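Local coordinates for protein endoglucanase A (Clostridium acetobutylicum, PDB 3IK2) that probably hydrolyses internal beta-1,4-glucosidic bonds of cellulose and related glucans, as a family 44 glycoside hydrolase built on a TIM-like barrel, at residues 451-462 against 493-501; 464-472 against 483-493. All coordinates share one frame; numbering follows the deposited sequence.

Contact 1 of 2, residues 451-462 against 493-501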
# COMPACT_ATOMS: atom_id res chain seq x y z
N THR A 451 0.18 -0.89 29.88
CA THR A 451 -0.11 -0.43 31.24
C THR A 451 0.87 0.60 31.82
O THR A 451 0.51 1.40 32.68
CB THR A 451 -0.20 -1.66 32.21
OG1 THR A 451 1.07 -2.30 32.29
CG2 THR A 451 -1.23 -2.67 31.71
N ASP A 452 2.12 0.57 31.36
CA ASP A 452 3.19 1.38 31.97
C ASP A 452 3.54 2.62 31.14
O ASP A 452 3.44 2.61 29.92
CB ASP A 452 4.46 0.54 32.12
CG ASP A 452 4.26 -0.70 32.99
OD1 ASP A 452 3.27 -0.76 33.76
OD2 ASP A 452 5.11 -1.62 32.88
N SER A 453 3.93 3.69 31.80
CA SER A 453 4.32 4.90 31.10
C SER A 453 5.82 4.80 30.81
O SER A 453 6.53 3.99 31.43
CB SER A 453 3.94 6.15 31.92
OG SER A 453 4.69 6.15 33.13
N ILE A 454 6.27 5.54 29.82
CA ILE A 454 7.68 5.56 29.51
C ILE A 454 8.25 6.97 29.62
O ILE A 454 7.71 7.93 29.04
CB ILE A 454 8.03 5.01 28.06
CG1 ILE A 454 7.55 3.58 27.85
CG2 ILE A 454 9.55 5.03 27.87
CD1 ILE A 454 7.77 3.07 26.39
N ASN A 455 9.33 7.07 30.37
CA ASN A 455 10.18 8.25 30.36
C ASN A 455 11.17 8.15 29.24
O ASN A 455 12.07 7.31 29.25
CB ASN A 455 10.91 8.40 31.70
CG ASN A 455 9.95 8.57 32.86
OD1 ASN A 455 9.09 9.47 32.85
ND2 ASN A 455 10.03 7.66 33.84
N PHE A 456 10.99 8.99 28.23
CA PHE A 456 11.87 8.96 27.10
C PHE A 456 12.92 10.00 27.34
O PHE A 456 12.61 11.17 27.54
CB PHE A 456 11.13 9.25 25.80
CG PHE A 456 10.29 8.11 25.30
CD1 PHE A 456 10.87 7.09 24.52
CD2 PHE A 456 8.92 8.07 25.56
CE1 PHE A 456 10.10 6.05 24.04
CE2 PHE A 456 8.14 7.02 25.07
CZ PHE A 456 8.73 6.01 24.31
N ASN A 457 14.17 9.56 27.31
CA ASN A 457 15.32 10.44 27.42
C ASN A 457 15.92 10.59 26.02
O ASN A 457 16.43 9.64 25.47
CB ASN A 457 16.31 9.84 28.42
CG ASN A 457 15.63 9.40 29.72
OD1 ASN A 457 14.88 10.18 30.32
ND2 ASN A 457 15.86 8.15 30.13
N PHE A 458 15.80 11.79 25.45
CA PHE A 458 16.18 12.04 24.08
C PHE A 458 17.54 12.66 24.00
O PHE A 458 17.81 13.66 24.68
CB PHE A 458 15.19 12.98 23.36
CG PHE A 458 13.81 12.39 23.16
CD1 PHE A 458 13.50 11.71 21.98
CD2 PHE A 458 12.82 12.54 24.14
CE1 PHE A 458 12.21 11.16 21.79
CE2 PHE A 458 11.54 12.00 23.97
CZ PHE A 458 11.24 11.29 22.78
N ASN A 459 18.36 12.12 23.11
CA ASN A 459 19.67 12.69 22.82
C ASN A 459 19.77 12.98 21.35
O ASN A 459 19.97 12.06 20.55
CB ASN A 459 20.78 11.72 23.24
CG ASN A 459 20.54 11.13 24.61
OD1 ASN A 459 20.86 11.77 25.63
ND2 ASN A 459 19.95 9.90 24.66
N VAL A 460 19.65 14.25 20.98
CA VAL A 460 19.72 14.65 19.59
C VAL A 460 21.14 15.11 19.24
O VAL A 460 21.62 16.15 19.72
CB VAL A 460 18.69 15.73 19.26
CG1 VAL A 460 18.73 16.08 17.81
CG2 VAL A 460 17.29 15.28 19.67
N SER A 461 21.82 14.32 18.43
CA SER A 461 23.11 14.72 17.86
C SER A 461 22.86 15.46 16.53
O SER A 461 22.41 14.87 15.56
CB SER A 461 24.02 13.50 17.68
OG SER A 461 25.23 13.86 17.04
N SER A 462 23.15 16.75 16.52
CA SER A 462 22.86 17.63 15.38
C SER A 462 23.68 18.92 15.49
O SER A 462 24.03 19.34 16.58
CB SER A 462 21.37 17.98 15.33
OG SER A 462 21.07 18.76 14.19
N ASN A 493 20.48 20.15 23.10
CA ASN A 493 19.77 19.13 22.31
C ASN A 493 19.40 17.82 23.06
O ASN A 493 19.37 16.74 22.47
CB ASN A 493 20.53 18.80 21.00
CG ASN A 493 20.34 19.87 19.92
OD1 ASN A 493 19.47 20.73 20.02
ND2 ASN A 493 21.15 19.80 18.89
N LYS A 494 19.12 17.96 24.36
CA LYS A 494 18.72 16.85 25.21
C LYS A 494 17.48 17.25 25.97
O LYS A 494 17.38 18.37 26.43
CB LYS A 494 19.77 16.55 26.25
CG LYS A 494 21.04 15.92 25.78
CD LYS A 494 22.06 16.06 26.92
CE LYS A 494 23.12 14.99 26.90
NZ LYS A 494 23.86 14.94 25.61
N PHE A 495 16.56 16.31 26.13
CA PHE A 495 15.30 16.60 26.81
C PHE A 495 14.65 15.29 27.15
O PHE A 495 15.05 14.24 26.68
CB PHE A 495 14.37 17.49 25.95
CG PHE A 495 13.90 16.83 24.67
CD1 PHE A 495 12.68 16.14 24.63
CD2 PHE A 495 14.66 16.92 23.51
CE1 PHE A 495 12.23 15.55 23.45
CE2 PHE A 495 14.22 16.31 22.31
CZ PHE A 495 13.00 15.64 22.29
N THR A 496 13.65 15.36 28.01
CA THR A 496 12.91 14.19 28.45
C THR A 496 11.44 14.44 28.10
O THR A 496 11.02 15.60 27.97
CB THR A 496 13.16 13.93 29.95
OG1 THR A 496 14.55 13.70 30.16
CG2 THR A 496 12.46 12.70 30.41
N TYR A 497 10.71 13.36 27.84
CA TYR A 497 9.27 13.41 27.66
C TYR A 497 8.67 12.08 28.12
O TYR A 497 9.03 11.00 27.60
CB TYR A 497 8.84 13.80 26.22
CG TYR A 497 7.47 14.48 26.21
CD1 TYR A 497 7.35 15.82 26.53
CD2 TYR A 497 6.30 13.77 25.91
CE1 TYR A 497 6.10 16.46 26.55
CE2 TYR A 497 5.03 14.39 25.93
CZ TYR A 497 4.93 15.74 26.26
OH TYR A 497 3.67 16.40 26.32
N LYS A 498 7.80 12.18 29.13
CA LYS A 498 7.06 11.07 29.68
C LYS A 498 5.74 10.85 28.92
O LYS A 498 4.91 11.75 28.81
CB LYS A 498 6.78 11.28 31.17
CG LYS A 498 6.05 10.13 31.83
CD LYS A 498 5.91 10.39 33.35
CE LYS A 498 5.53 9.11 34.10
NZ LYS A 498 5.46 9.31 35.60
N ILE A 499 5.56 9.63 28.42
CA ILE A 499 4.40 9.28 27.61
C ILE A 499 3.60 8.18 28.32
O ILE A 499 4.15 7.11 28.61
CB ILE A 499 4.88 8.83 26.20
CG1 ILE A 499 5.46 10.05 25.47
CG2 ILE A 499 3.77 8.27 25.37
CD1 ILE A 499 6.12 9.75 24.15
N PRO A 500 2.30 8.41 28.59
CA PRO A 500 1.54 7.32 29.20
C PRO A 500 1.39 6.12 28.25
O PRO A 500 1.72 6.21 27.06
CB PRO A 500 0.17 7.96 29.52
CG PRO A 500 0.42 9.46 29.48
CD PRO A 500 1.47 9.61 28.38
N ALA A 501 0.93 4.98 28.79
CA ALA A 501 0.70 3.75 28.04
C ALA A 501 -0.21 3.98 26.84
O ALA A 501 -1.11 4.80 26.90
CB ALA A 501 0.06 2.70 28.96
O HOH W 1 23.78 17.94 19.30
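Asn493 opens the pairing by taking the backbone N-H of Val460 on its carbonyl oxygen (Val460 N to Asn493 O 2.9 Å), while a water accepts from both Asn493 ND2 and Ser462 N and donates to Val460 O; ND2 also gives a hydrogen bond to Lys464 O. With phi and psi both positive, Asn493 turns the chain into strand 494-499, which runs antiparallel to 454-461 at 160°. Lys494, on the polar face, passes its aliphatic stem near Asn459. Phe495 is buried on the other face: its CG sits between the backbone N and the carbonyl carbon (chi1 64°), which lays the ring against Phe458. The two planes are only 14° apart but slid so that overlap is slight, with centroids 4.5 Å apart; Phe458 CB instead sits over the Phe495 face, a CH-pi contact 3.7 Å from the centroid. Thr496, a beta-branched residue at home in a strand, stands side by side with Asn457, its CG2 3.5 Å from Asn457 OD1. Tyr497 exchanges two backbone bonds with Phe456; its CB meets the edge of the Phe458 ring, and its OH reaches away to Asp485 O. Lys498 runs fully extended beside Asn455, whose OD1 lies 3.3 Å from Lys498 CG, and ends near Ser453; the amide nitrogen of Asn455 is held by Asp2. Ile499 lies on the apolar face, its CD1 3.5 Å from Phe456 CE2, and Ala501 CB packs on the backbone of Thr451. Strand 494-499 is the outermost of its sheet in this chain, whereas 454-461 is also bonded to strand 2-15 on its other side. The aromatic and aliphatic face packs on Val445 of strand 440-447 and on Val505, Ile507 and Leu509 of strand 503-510, as between the layers of a beta sandwich.

Contact 2 of 2, residues 464-472 against 483-493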
# COMPACT_ATOMS: atom_id res chain seq x y z
N LYS A 464 22.22 21.64 14.37
CA LYS A 464 21.12 22.52 14.78
C LYS A 464 21.06 22.65 16.30
O LYS A 464 21.52 21.77 17.02
CB LYS A 464 19.78 21.97 14.30
CG LYS A 464 19.78 21.57 12.85
CD LYS A 464 19.80 22.76 11.94
CE LYS A 464 19.87 22.28 10.53
NZ LYS A 464 19.31 23.34 9.65
N ASN A 465 20.49 23.73 16.79
CA ASN A 465 20.29 23.88 18.22
C ASN A 465 18.79 24.00 18.55
O ASN A 465 18.19 25.09 18.46
CB ASN A 465 21.09 25.08 18.73
CG ASN A 465 20.87 25.35 20.20
OD1 ASN A 465 20.26 26.37 20.57
ND2 ASN A 465 21.37 24.45 21.06
N TYR A 466 18.16 22.88 18.91
CA TYR A 466 16.72 22.92 19.07
C TYR A 466 16.45 23.49 20.44
O TYR A 466 17.12 23.10 21.42
CB TYR A 466 16.07 21.55 18.81
CG TYR A 466 16.33 21.02 17.38
CD1 TYR A 466 15.66 21.54 16.28
CD2 TYR A 466 17.28 20.02 17.16
CE1 TYR A 466 15.91 21.07 14.99
CE2 TYR A 466 17.54 19.54 15.88
CZ TYR A 466 16.86 20.07 14.80
OH TYR A 466 17.12 19.56 13.54
N THR A 467 15.51 24.44 20.52
CA THR A 467 15.27 25.13 21.80
C THR A 467 13.85 24.97 22.33
O THR A 467 13.59 25.26 23.49
CB THR A 467 15.65 26.66 21.76
OG1 THR A 467 14.94 27.32 20.70
CG2 THR A 467 17.16 26.86 21.56
N SER A 468 12.93 24.56 21.46
CA SER A 468 11.56 24.32 21.89
C SER A 468 10.96 23.08 21.21
O SER A 468 11.32 22.74 20.09
CB SER A 468 10.67 25.54 21.64
OG SER A 468 10.59 25.83 20.26
N GLY A 469 10.05 22.42 21.92
CA GLY A 469 9.35 21.26 21.39
C GLY A 469 7.85 21.36 21.67
O GLY A 469 7.44 21.62 22.80
N GLN A 470 7.06 21.15 20.62
CA GLN A 470 5.60 21.01 20.75
C GLN A 470 5.17 19.57 20.48
O GLN A 470 5.84 18.85 19.72
CB GLN A 470 4.88 21.96 19.81
CG GLN A 470 5.02 23.42 20.18
CD GLN A 470 4.23 24.32 19.24
OE1 GLN A 470 3.23 24.90 19.64
NE2 GLN A 470 4.66 24.43 17.99
N VAL A 471 4.06 19.16 21.07
CA VAL A 471 3.69 17.75 21.06
C VAL A 471 2.20 17.57 20.79
O VAL A 471 1.39 18.23 21.42
CB VAL A 471 4.07 17.06 22.41
CG1 VAL A 471 3.70 15.57 22.36
CG2 VAL A 471 5.58 17.26 22.75
N TRP A 472 1.86 16.67 19.85
CA TRP A 472 0.46 16.31 19.54
C TRP A 472 0.29 14.80 19.59
O TRP A 472 1.16 14.08 19.19
CB TRP A 472 0.06 16.79 18.14
CG TRP A 472 -0.05 18.29 17.99
CD1 TRP A 472 -1.18 19.06 18.00
CD2 TRP A 472 1.04 19.18 17.75
NE1 TRP A 472 -0.86 20.38 17.79
CE2 TRP A 472 0.50 20.48 17.63
CE3 TRP A 472 2.43 19.00 17.62
CZ2 TRP A 472 1.30 21.60 17.41
CZ3 TRP A 472 3.22 20.11 17.39
CH2 TRP A 472 2.66 21.39 17.28
N LYS A 483 -3.30 18.63 21.14
CA LYS A 483 -2.03 19.25 21.50
C LYS A 483 -1.75 18.95 22.95
O LYS A 483 -2.58 19.22 23.83
CB LYS A 483 -2.06 20.76 21.25
CG LYS A 483 -0.67 21.42 21.39
CD LYS A 483 -0.74 22.89 21.02
CE LYS A 483 0.63 23.40 20.56
NZ LYS A 483 1.47 23.90 21.67
N ARG A 484 -0.58 18.35 23.19
CA ARG A 484 -0.18 18.00 24.54
C ARG A 484 0.78 19.07 25.08
O ARG A 484 1.11 20.03 24.42
CB ARG A 484 0.38 16.58 24.58
CG ARG A 484 -0.24 15.70 23.49
CD ARG A 484 -0.52 14.26 23.87
NE ARG A 484 -1.83 13.81 23.38
CZ ARG A 484 -2.53 12.80 23.90
NH1 ARG A 484 -2.05 12.09 24.93
NH2 ARG A 484 -3.72 12.49 23.41
N ASP A 485 1.20 18.89 26.31
CA ASP A 485 2.11 19.83 26.93
C ASP A 485 3.43 19.95 26.15
O ASP A 485 3.98 18.95 25.66
CB ASP A 485 2.38 19.37 28.36
CG ASP A 485 2.65 20.52 29.31
OD1 ASP A 485 2.06 21.63 29.15
OD2 ASP A 485 3.45 20.28 30.23
N ASP A 486 3.94 21.18 26.05
CA ASP A 486 5.23 21.40 25.37
C ASP A 486 6.32 20.64 26.07
O ASP A 486 6.22 20.35 27.28
CB ASP A 486 5.61 22.87 25.35
CG ASP A 486 4.72 23.70 24.46
OD1 ASP A 486 3.75 23.18 23.89
OD2 ASP A 486 4.99 24.90 24.34
N VAL A 487 7.35 20.28 25.30
CA VAL A 487 8.61 19.84 25.87
C VAL A 487 9.07 20.87 26.92
O VAL A 487 9.15 22.07 26.65
CB VAL A 487 9.68 19.58 24.79
CG1 VAL A 487 11.04 19.33 25.42
CG2 VAL A 487 9.27 18.37 23.96
N SER A 488 9.34 20.35 28.11
CA SER A 488 9.68 21.13 29.30
C SER A 488 10.80 22.13 29.05
O SER A 488 10.62 23.35 29.19
CB SER A 488 10.14 20.16 30.40
OG SER A 488 9.62 20.55 31.65
N SER A 489 11.96 21.59 28.71
CA SER A 489 13.16 22.40 28.55
C SER A 489 14.10 21.59 27.70
O SER A 489 14.18 20.36 27.84
CB SER A 489 13.82 22.74 29.90
OG SER A 489 13.95 21.60 30.74
N ILE A 490 14.78 22.29 26.80
CA ILE A 490 15.79 21.66 25.99
C ILE A 490 17.13 22.31 26.26
O ILE A 490 17.30 23.52 26.15
CB ILE A 490 15.48 21.71 24.48
CG1 ILE A 490 14.00 21.34 24.21
CG2 ILE A 490 16.45 20.79 23.74
CD1 ILE A 490 13.69 20.96 22.75
N SER A 491 18.10 21.47 26.59
CA SER A 491 19.40 21.96 26.93
C SER A 491 20.39 21.12 26.20
O SER A 491 20.46 19.90 26.43
CB SER A 491 19.62 21.89 28.46
OG SER A 491 20.83 21.24 28.79
N GLY A 492 21.17 21.75 25.32
CA GLY A 492 22.19 21.04 24.58
C GLY A 492 21.62 19.90 23.76
O GLY A 492 22.21 18.83 23.71
N ASN A 493 20.48 20.15 23.10
CA ASN A 493 19.77 19.13 22.31
C ASN A 493 19.40 17.82 23.06
O ASN A 493 19.37 16.74 22.47
CB ASN A 493 20.53 18.80 21.00
CG ASN A 493 20.34 19.87 19.92
OD1 ASN A 493 19.47 20.73 20.02
ND2 ASN A 493 21.15 19.80 18.89
O HOH W 2 19.61 22.86 22.43
O HOH W 3 9.78 23.49 24.49
O HOH W 4 2.60 21.23 22.61
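Val471 and Lys483 lie at the heart of this contact, where the backbone of Arg484 gives its N-H to Val471 O (2.7 Å). Val471 suits a buried strand position: its CG2 approaches Val487 CG2 at 4.0 Å, and its other methyl, CG1, lies across the stem of Arg484. Lys483 has an apolar stem and a charged end, and both are used. Its CG stands over one face of the Trp472 indole, 4.1 Å from the centroid of the five-membered ring; beyond it the chain bends at the last torsion (chi4 -88°), bringing NZ to Gln470 OE1 at 2.9 Å. That bond, and a water accepting from both Lys483 NZ and Val471 N, link the two segments; a weak salt bridge to Asp486 OD1 only positions the ammonium from within 483-493. Farther along, Ile490 reaches across with CG2 3.3 Å from Tyr466 O, its CD1 lying along the Ser468 backbone. Gly469, having no side chain, lets Val487 come close, and Val487 N donates to Gly469 O from above the carbonyl plane. At the far end the Asn493 amide behaves like a peptide group: ND2 gives to Lys464 O (2.7 Å) and OD1 receives from Tyr466 N (2.8 Å) in its carbonyl plane. Hairpin partner 481-484 is the outermost strand in this chain at its side of the sheet, with 468-475 between it and 503-510. A classic beta bulge sets Thr467 and Ser468 together opposite Leu510 of strand 503-510, Trp472 makes an edge-to-face pair with Tyr405, and Val471 and Val487 pack on Tyr497 of strand 494-499.

In the fold
Contacts 1 and 2 have centres 11 Å apart and involve opposite ends of one nine-strand sheet: 494-499 is outermost at one end, 481-484 at the other. Along the chain, contact 2 falls between the two strands that contact 1 pairs, and Asn493 is common to both. Side chains of 494-499 meet the residues leading out of 481-484: Tyr497 OH lies 2.7 Å from Asp485 O, a probable hydrogen bond, and Phe495 CD1 3.7 Å from Val487 CG1. With 454-461 and 494-499 packed on 440-447 and 503-510, this is consistent with a sheet curling back as two sandwich layers, apart from the parallel barrel that carries the family's active site.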